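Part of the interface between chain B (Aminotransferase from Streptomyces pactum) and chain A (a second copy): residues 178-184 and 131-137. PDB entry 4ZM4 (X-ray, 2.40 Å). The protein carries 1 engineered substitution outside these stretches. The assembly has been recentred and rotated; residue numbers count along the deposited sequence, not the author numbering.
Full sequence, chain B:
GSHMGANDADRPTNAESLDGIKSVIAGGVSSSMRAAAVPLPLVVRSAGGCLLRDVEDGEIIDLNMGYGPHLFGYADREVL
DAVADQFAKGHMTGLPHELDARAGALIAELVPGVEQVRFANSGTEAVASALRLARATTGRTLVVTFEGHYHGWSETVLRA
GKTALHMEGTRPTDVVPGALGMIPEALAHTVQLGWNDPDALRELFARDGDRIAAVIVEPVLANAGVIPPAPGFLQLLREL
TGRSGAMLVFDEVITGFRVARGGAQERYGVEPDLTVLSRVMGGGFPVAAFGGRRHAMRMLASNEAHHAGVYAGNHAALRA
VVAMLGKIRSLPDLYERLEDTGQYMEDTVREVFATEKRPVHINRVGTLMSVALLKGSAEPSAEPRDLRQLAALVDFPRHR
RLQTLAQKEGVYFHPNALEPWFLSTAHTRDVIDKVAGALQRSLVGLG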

# COMPACT_ATOMS: atom_id res chain seq x y z
N GLY B 178 9.28 -0.91 -16.95
CA GLY B 178 9.96 -1.73 -15.94
C GLY B 178 9.28 -3.04 -15.57
O GLY B 178 9.79 -3.77 -14.75
N ALA B 179 8.10 -3.29 -16.11
CA ALA B 179 7.37 -4.50 -15.81
C ALA B 179 6.67 -4.98 -17.06
O ALA B 179 6.19 -4.18 -17.85
CB ALA B 179 6.34 -4.23 -14.70
N LEU B 180 6.55 -6.30 -17.20
CA LEU B 180 5.68 -6.87 -18.19
C LEU B 180 4.23 -6.56 -17.81
O LEU B 180 3.92 -6.38 -16.66
CB LEU B 180 5.87 -8.40 -18.27
CG LEU B 180 7.22 -8.98 -18.74
CD1 LEU B 180 7.14 -10.49 -18.70
CD2 LEU B 180 7.61 -8.53 -20.14
N GLY B 181 3.37 -6.49 -18.81
CA GLY B 181 1.95 -6.35 -18.58
C GLY B 181 1.45 -4.96 -18.28
O GLY B 181 0.31 -4.81 -17.86
N MET B 182 2.30 -3.96 -18.52
CA MET B 182 1.89 -2.55 -18.47
C MET B 182 1.21 -2.15 -19.78
O MET B 182 1.57 -2.65 -20.84
CB MET B 182 3.13 -1.65 -18.24
CG MET B 182 3.71 -1.80 -16.85
SD MET B 182 5.31 -0.99 -16.58
CE MET B 182 4.88 0.74 -16.81
N ILE B 183 0.23 -1.25 -19.72
CA ILE B 183 -0.37 -0.77 -20.96
C ILE B 183 0.70 -0.04 -21.78
O ILE B 183 1.62 0.55 -21.22
CB ILE B 183 -1.61 0.13 -20.76
CG1 ILE B 183 -1.28 1.37 -19.91
CG2 ILE B 183 -2.72 -0.71 -20.15
CD1 ILE B 183 -2.35 2.44 -19.95
N PRO B 184 0.59 -0.14 -23.11
CA PRO B 184 1.65 0.40 -23.97
C PRO B 184 1.87 1.92 -23.80
O PRO B 184 3.01 2.39 -24.02
CB PRO B 184 1.21 0.07 -25.41
CG PRO B 184 -0.18 -0.42 -25.32
CD PRO B 184 -0.48 -0.81 -23.88
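Chain A, residues 131-137: LRLARAT

Residues 131-137 of chain A form part of a longer helix, with phi/psi values close to -65/-42 and the backbone hydrogen bonds of an alpha-helix, among them A:Ala136 N to A:Arg132 O at 2.8 Å. This helix packs against an irregular loop of chain B, extended on both sides of B:Gly181, where phi/psi of 81/13 turns the chain. The loop passes across the helix rather than alongside it; the closest pair of CA atoms is B:Gly181 and A:Ala136, 4.2 Å apart. No hydrogen bond joins the two stretches; together they bury 354 Å² through van der Waals packing and CA-H...O contacts.

A:Leu131 makes no contact. A:Arg132 follows with an extended side chain (m, t, t for chi1 to chi3) that reaches across to B:Met182 and B:Ala179. A:Arg132 CA lies 3.5 Å from B:Gly181 O, and B:Gly181 CA lies 3.6 Å from A:Arg132 O, so two CA-H...O contacts pair these residues reciprocally. B:Met182 CG covers one face of the guanidinium, 3.7 Å from A:Arg132 NE, and B:Ala179 CB approaches A:Arg132 NH1 at 4.2 Å.

A:Leu133 and A:Ala134 point away. A:Arg135 returns toward chain B: its CD is 3.2 Å from B:Gly181 O, and B:Ile183 CG2 lies over one face of its guanidinium, 3.8 Å from CZ. Both guanidinium groups find their hydrogen-bond partners elsewhere in the structure.

A:Ala136 closes the contact, its CB 3.7 Å from B:Leu180 CB and its N 3.8 Å from B:Gly181 CA. Glycine suits this site: phi is positive, and an ideal CB on B:Gly181 would fall 2.1 Å from A:Arg132 O. A:Thr137 lies out of reach; the OG1 of A:Thr137 donates a hydrogen bond to A:Leu133 O, 2.7 Å away.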

# COMPACT_ATOMS: atom_id res chain seq x y z
N LEU A 131 -3.70 -7.57 -12.62
CA LEU A 131 -4.07 -7.23 -13.99
C LEU A 131 -2.83 -7.26 -14.85
O LEU A 131 -2.88 -7.77 -15.99
CB LEU A 131 -4.79 -5.88 -14.09
CG LEU A 131 -6.19 -5.90 -13.44
CD1 LEU A 131 -6.84 -4.53 -13.55
CD2 LEU A 131 -7.11 -6.96 -14.06
N ARG A 132 -1.73 -6.76 -14.33
CA ARG A 132 -0.46 -6.85 -15.06
C ARG A 132 -0.08 -8.33 -15.30
O ARG A 132 0.35 -8.69 -16.39
CB ARG A 132 0.66 -6.14 -14.33
CG ARG A 132 0.66 -4.64 -14.50
CD ARG A 132 1.88 -4.07 -13.81
NE ARG A 132 1.81 -2.62 -13.76
CZ ARG A 132 2.58 -1.84 -13.01
NH1 ARG A 132 3.53 -2.35 -12.22
NH2 ARG A 132 2.44 -0.52 -13.08
N LEU A 133 -0.28 -9.19 -14.31
CA LEU A 133 0.03 -10.60 -14.47
C LEU A 133 -0.79 -11.18 -15.64
O LEU A 133 -0.28 -11.95 -16.41
CB LEU A 133 -0.26 -11.38 -13.18
CG LEU A 133 -0.02 -12.90 -13.16
CD1 LEU A 133 1.42 -13.22 -13.51
CD2 LEU A 133 -0.37 -13.50 -11.80
N ALA A 134 -2.08 -10.85 -15.70
CA ALA A 134 -2.96 -11.34 -16.74
C ALA A 134 -2.56 -10.83 -18.13
O ALA A 134 -2.60 -11.59 -19.11
CB ALA A 134 -4.43 -10.99 -16.46
N ARG A 135 -2.17 -9.55 -18.22
CA ARG A 135 -1.67 -9.01 -19.47
C ARG A 135 -0.36 -9.71 -19.88
O ARG A 135 -0.19 -10.12 -21.04
CB ARG A 135 -1.51 -7.49 -19.40
CG ARG A 135 -2.81 -6.74 -19.22
CD ARG A 135 -2.60 -5.24 -19.00
NE ARG A 135 -3.78 -4.48 -19.41
CZ ARG A 135 -4.52 -3.68 -18.65
NH1 ARG A 135 -4.23 -3.49 -17.36
NH2 ARG A 135 -5.58 -3.07 -19.21
N ALA A 136 0.56 -9.87 -18.93
CA ALA A 136 1.85 -10.51 -19.21
C ALA A 136 1.68 -11.97 -19.61
O ALA A 136 2.41 -12.46 -20.49
CB ALA A 136 2.78 -10.39 -18.02
N THR A 137 0.76 -12.67 -18.94
CA THR A 137 0.57 -14.11 -19.14
C THR A 137 -0.10 -14.45 -20.46
O THR A 137 0.33 -15.35 -21.19
CB THR A 137 -0.23 -14.70 -17.97
OG1 THR A 137 0.48 -14.47 -16.76
CG2 THR A 137 -0.47 -16.20 -18.11